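Local atomic coordinates of glucoamylase (Thermoanaerobacterium thermosaccharolyticum, PDB entry 1LF6), a protein that hydrolyses terminal alpha-1,4-linked glucose units one after another from the non-reducing ends of glucan chains, probably releasing beta-D-glucose. Residues F85-K96 with L109-I120. Residues are numbered along the deposited sequence; the frame is centred on the assembly and turned at random.
Sequences FVPDETKDAISK and LVNTDKKGRYRI
The guanidinium of Arg117 lies nearly flat on one face of the Phe85 ring, a cation-pi stack with CZ of Arg117 3.5 Å from the Phe85 ring centroid and the planes 23° apart. CD of Lys115 lies over the opposite guanidinium face, toward its rim; Pro87 sets CB at the guanidinium edge and CD at the Phe85 edge. Asp113 CB lies over one face of Tyr118, and Pro87 CG packs 3.5 Å from Tyr118 CE1. The bend at chi3 (-54°) turns the guanidinium onto the ring, while Arg117 NE forms a salt bridge with Asp113 OD2 (2.9 Å), which also accepts from Arg117 N. A leucine in place of Arg117 would probably leave the Asp113 carboxylate without its charged mate and Phe85 without its stacking partner. Asn111 ND2 donates to Glu89 OE1 (2.7 Å), from above the carboxylate plane, and to Gly57 O; Asn111 OD1 accepts from Ser95 OG (2.6 Å). Glu89 OE2 accepts from Phe77 N and salt-bridges Lys122. Lys114 N donates to Asp92 O, and its extended side chain runs past that carbonyl to Lys91 O (NZ, 2.8 Å). Strands 93-99 and 107-113 form an antiparallel hairpin, Ile94-Thr112 and Lys96-Val110 being hydrogen-bonded pairs; strand 118-126 continues the sheet, and Pro87 and Tyr118 rest on Val79 of strand 70-80.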
loop_
_atom_site.group_PDB
_atom_site.type_symbol
_atom_site.label_atom_id
_atom_site.label_comp_id
_atom_site.label_asym_id
_atom_site.label_seq_id
_atom_site.Cartn_x
_atom_site.Cartn_y
_atom_site.Cartn_z
ATOM N N PHE A 85 34.450 14.543 4.446
ATOM C CA PHE A 85 33.174 13.839 4.586
ATOM C C PHE A 85 32.170 14.028 3.445
ATOM O O PHE A 85 32.130 15.071 2.789
ATOM C CB PHE A 85 32.517 14.213 5.922
ATOM C CG PHE A 85 32.007 15.625 5.981
ATOM C CD1 PHE A 85 30.789 15.967 5.400
ATOM C CD2 PHE A 85 32.741 16.613 6.626
ATOM C CE1 PHE A 85 30.309 17.268 5.460
ATOM C CE2 PHE A 85 32.270 17.919 6.692
ATOM C CZ PHE A 85 31.051 18.245 6.108
ATOM N N VAL A 86 31.363 12.992 3.227
ATOM C CA VAL A 86 30.332 12.984 2.191
ATOM C C VAL A 86 29.118 12.200 2.698
ATOM O O VAL A 86 29.016 10.995 2.470
ATOM C CB VAL A 86 30.840 12.304 0.897
ATOM C CG1 VAL A 86 29.744 12.297 -0.155
ATOM C CG2 VAL A 86 32.067 13.027 0.374
ATOM N N PRO A 87 28.193 12.871 3.411
ATOM C CA PRO A 87 27.000 12.191 3.929
ATOM C C PRO A 87 25.788 12.160 3.000
ATOM O O PRO A 87 25.458 13.146 2.340
ATOM C CB PRO A 87 26.705 12.953 5.218
ATOM C CG PRO A 87 27.076 14.332 4.851
ATOM C CD PRO A 87 28.403 14.140 4.133
ATOM N N ASP A 88 25.142 10.998 2.966
ATOM C CA ASP A 88 23.939 10.764 2.175
ATOM C C ASP A 88 22.816 10.945 3.190
ATOM O O ASP A 88 22.730 10.189 4.155
ATOM C CB ASP A 88 23.959 9.332 1.630
ATOM C CG ASP A 88 22.679 8.951 0.883
ATOM O OD1 ASP A 88 22.727 7.963 0.117
ATOM O OD2 ASP A 88 21.635 9.614 1.059
ATOM N N GLU A 89 21.975 11.954 2.984
ATOM C CA GLU A 89 20.888 12.236 3.919
ATOM C C GLU A 89 20.019 11.016 4.232
ATOM O O GLU A 89 19.567 10.851 5.364
ATOM C CB GLU A 89 20.002 13.372 3.389
ATOM C CG GLU A 89 18.974 12.940 2.350
ATOM C CD GLU A 89 18.067 14.076 1.905
ATOM O OE1 GLU A 89 17.696 14.911 2.755
ATOM O OE2 GLU A 89 17.713 14.121 0.708
ATOM N N THR A 90 19.800 10.158 3.237
ATOM C CA THR A 90 18.965 8.977 3.434
ATOM C C THR A 90 19.547 7.941 4.389
ATOM O O THR A 90 18.870 6.978 4.748
ATOM C CB THR A 90 18.629 8.275 2.088
ATOM O OG1 THR A 90 19.820 7.741 1.497
ATOM C CG2 THR A 90 17.993 9.257 1.121
ATOM N N LYS A 91 20.790 8.129 4.819
ATOM C CA LYS A 91 21.395 7.169 5.742
ATOM C C LYS A 91 22.285 7.791 6.809
ATOM O O LYS A 91 22.561 7.161 7.828
ATOM C CB LYS A 91 22.192 6.128 4.956
ATOM C CG LYS A 91 23.141 6.721 3.946
ATOM C CD LYS A 91 23.011 6.025 2.600
ATOM C CE LYS A 91 23.409 4.560 2.687
ATOM N NZ LYS A 91 23.329 3.911 1.351
ATOM N N ASP A 92 22.725 9.026 6.585
ATOM C CA ASP A 92 23.604 9.691 7.543
ATOM C C ASP A 92 22.930 10.821 8.309
ATOM O O ASP A 92 23.605 11.626 8.954
ATOM C CB ASP A 92 24.842 10.233 6.826
ATOM C CG ASP A 92 25.572 9.162 6.040
ATOM O OD1 ASP A 92 25.765 8.059 6.589
ATOM O OD2 ASP A 92 25.953 9.425 4.880
ATOM N N ALA A 93 21.605 10.881 8.242
ATOM C CA ALA A 93 20.862 11.923 8.938
ATOM C C ALA A 93 19.582 11.358 9.540
ATOM O O ALA A 93 19.050 10.362 9.056
ATOM C CB ALA A 93 20.535 13.057 7.973
ATOM N N ILE A 94 19.103 11.989 10.607
ATOM C CA ILE A 94 17.875 11.555 11.267
ATOM C C ILE A 94 16.723 12.343 10.657
ATOM O O ILE A 94 16.768 13.571 10.597
ATOM C CB ILE A 94 17.912 11.835 12.775
ATOM C CG1 ILE A 94 19.156 11.192 13.401
ATOM C CG2 ILE A 94 16.646 11.300 13.424
ATOM C CD1 ILE A 94 19.224 9.692 13.239
ATOM N N SER A 95 15.690 11.639 10.210
ATOM C CA SER A 95 14.549 12.293 9.583
ATOM C C SER A 95 13.326 12.330 10.481
ATOM O O SER A 95 13.012 11.356 11.165
ATOM C CB SER A 95 14.199 11.586 8.271
ATOM O OG SER A 95 13.211 12.300 7.548
ATOM N N LYS A 96 12.644 13.471 10.474
ATOM C CA LYS A 96 11.427 13.671 11.253
ATOM C C LYS A 96 10.360 14.065 10.247
ATOM O O LYS A 96 10.572 14.976 9.444
ATOM C CB LYS A 96 11.604 14.807 12.269
ATOM C CG LYS A 96 12.743 14.605 13.256
ATOM C CD LYS A 96 12.498 13.391 14.133
ATOM C CE LYS A 96 13.699 13.095 15.016
ATOM N NZ LYS A 96 13.461 11.898 15.873
ATOM N N LEU A 109 9.611 17.462 5.931
ATOM C CA LEU A 109 10.661 16.579 6.426
ATOM C C LEU A 109 11.815 17.407 6.966
ATOM O O LEU A 109 12.235 18.386 6.349
ATOM C CB LEU A 109 11.172 15.676 5.300
ATOM C CG LEU A 109 10.252 14.562 4.791
ATOM C CD1 LEU A 109 10.809 13.989 3.491
ATOM C CD2 LEU A 109 10.130 13.486 5.849
ATOM N N VAL A 110 12.316 17.019 8.128
ATOM C CA VAL A 110 13.445 17.706 8.726
ATOM C C VAL A 110 14.515 16.654 8.933
ATOM O O VAL A 110 14.372 15.773 9.779
ATOM C CB VAL A 110 13.084 18.339 10.089
ATOM C CG1 VAL A 110 14.311 19.011 10.693
ATOM C CG2 VAL A 110 11.975 19.358 9.906
ATOM N N ASN A 111 15.576 16.732 8.136
ATOM C CA ASN A 111 16.673 15.776 8.239
ATOM C C ASN A 111 17.868 16.434 8.906
ATOM O O ASN A 111 18.435 17.395 8.380
ATOM C CB ASN A 111 17.061 15.259 6.850
ATOM C CG ASN A 111 15.893 14.616 6.126
ATOM O OD1 ASN A 111 14.957 14.127 6.755
ATOM N ND2 ASN A 111 15.947 14.605 4.800
ATOM N N THR A 112 18.236 15.911 10.070
ATOM C CA THR A 112 19.350 16.447 10.836
ATOM C C THR A 112 20.558 15.523 10.812
ATOM O O THR A 112 20.503 14.396 11.310
ATOM C CB THR A 112 18.951 16.685 12.308
ATOM O OG1 THR A 112 17.842 17.589 12.363
ATOM C CG2 THR A 112 20.109 17.280 13.087
ATOM N N ASP A 113 21.643 16.018 10.227
ATOM C CA ASP A 113 22.897 15.276 10.128
ATOM C C ASP A 113 23.225 14.592 11.450
ATOM O O ASP A 113 23.171 15.218 12.505
ATOM C CB ASP A 113 24.025 16.235 9.738
ATOM C CG ASP A 113 25.388 15.566 9.708
ATOM O OD1 ASP A 113 25.472 14.393 9.287
ATOM O OD2 ASP A 113 26.381 16.223 10.091
ATOM N N LYS A 114 23.550 13.306 11.391
ATOM C CA LYS A 114 23.887 12.551 12.592
ATOM C C LYS A 114 25.093 13.157 13.305
ATOM O O LYS A 114 25.271 12.976 14.511
ATOM C CB LYS A 114 24.187 11.092 12.239
ATOM C CG LYS A 114 22.983 10.293 11.767
ATOM C CD LYS A 114 23.381 8.856 11.455
ATOM C CE LYS A 114 22.192 8.035 10.990
ATOM N NZ LYS A 114 22.612 6.658 10.606
ATOM N N LYS A 115 25.921 13.875 12.555
ATOM C CA LYS A 115 27.102 14.507 13.128
ATOM C C LYS A 115 26.836 15.973 13.460
ATOM O O LYS A 115 27.745 16.718 13.827
ATOM C CB LYS A 115 28.282 14.366 12.165
ATOM C CG LYS A 115 28.681 12.915 11.943
ATOM C CD LYS A 115 29.749 12.772 10.874
ATOM C CE LYS A 115 30.125 11.311 10.665
ATOM N NZ LYS A 115 31.123 11.143 9.573
ATOM N N GLY A 116 25.573 16.371 13.328
ATOM C CA GLY A 116 25.159 17.729 13.634
ATOM C C GLY A 116 25.858 18.850 12.893
ATOM O O GLY A 116 26.121 19.906 13.470
ATOM N N ARG A 117 26.150 18.638 11.615
ATOM C CA ARG A 117 26.821 19.656 10.821
ATOM C C ARG A 117 25.832 20.424 9.954
ATOM O O ARG A 117 26.007 21.618 9.710
ATOM C CB ARG A 117 27.898 19.009 9.946
ATOM C CG ARG A 117 28.970 18.284 10.753
ATOM C CD ARG A 117 29.877 17.434 9.882
ATOM N NE ARG A 117 29.114 16.502 9.053
ATOM C CZ ARG A 117 29.620 15.409 8.489
ATOM N NH1 ARG A 117 30.896 15.094 8.666
ATOM N NH2 ARG A 117 28.847 14.636 7.741
ATOM N N TYR A 118 24.788 19.742 9.496
ATOM C CA TYR A 118 23.788 20.381 8.652
ATOM C C TYR A 118 22.365 19.938 8.977
ATOM O O TYR A 118 22.140 19.052 9.803
ATOM C CB TYR A 118 24.069 20.084 7.176
ATOM C CG TYR A 118 23.928 18.622 6.822
ATOM C CD1 TYR A 118 25.007 17.744 6.940
ATOM C CD2 TYR A 118 22.698 18.102 6.416
ATOM C CE1 TYR A 118 24.863 16.383 6.661
ATOM C CE2 TYR A 118 22.543 16.745 6.137
ATOM C CZ TYR A 118 23.628 15.892 6.264
ATOM O OH TYR A 118 23.473 14.550 6.008
ATOM N N ARG A 119 21.410 20.569 8.303
ATOM C CA ARG A 119 19.996 20.263 8.470
ATOM C C ARG A 119 19.286 20.634 7.180
ATOM O O ARG A 119 19.482 21.725 6.646
ATOM C CB ARG A 119 19.402 21.070 9.627
ATOM C CG ARG A 119 17.921 20.806 9.870
ATOM C CD ARG A 119 17.306 21.919 10.692
ATOM N NE ARG A 119 17.888 21.990 12.027
ATOM C CZ ARG A 119 17.899 23.087 12.777
ATOM N NH1 ARG A 119 18.448 23.059 13.982
ATOM N NH2 ARG A 119 17.373 24.214 12.313
ATOM N N ILE A 120 18.472 19.720 6.669
ATOM C CA ILE A 120 17.731 19.978 5.444
ATOM C C ILE A 120 16.240 19.850 5.734
ATOM O O ILE A 120 15.793 18.851 6.299
ATOM C CB ILE A 120 18.119 18.981 4.326
ATOM C CG1 ILE A 120 19.614 19.101 4.012
ATOM C CG2 ILE A 120 17.300 19.258 3.073
ATOM C CD1 ILE A 120 20.095 18.173 2.906
#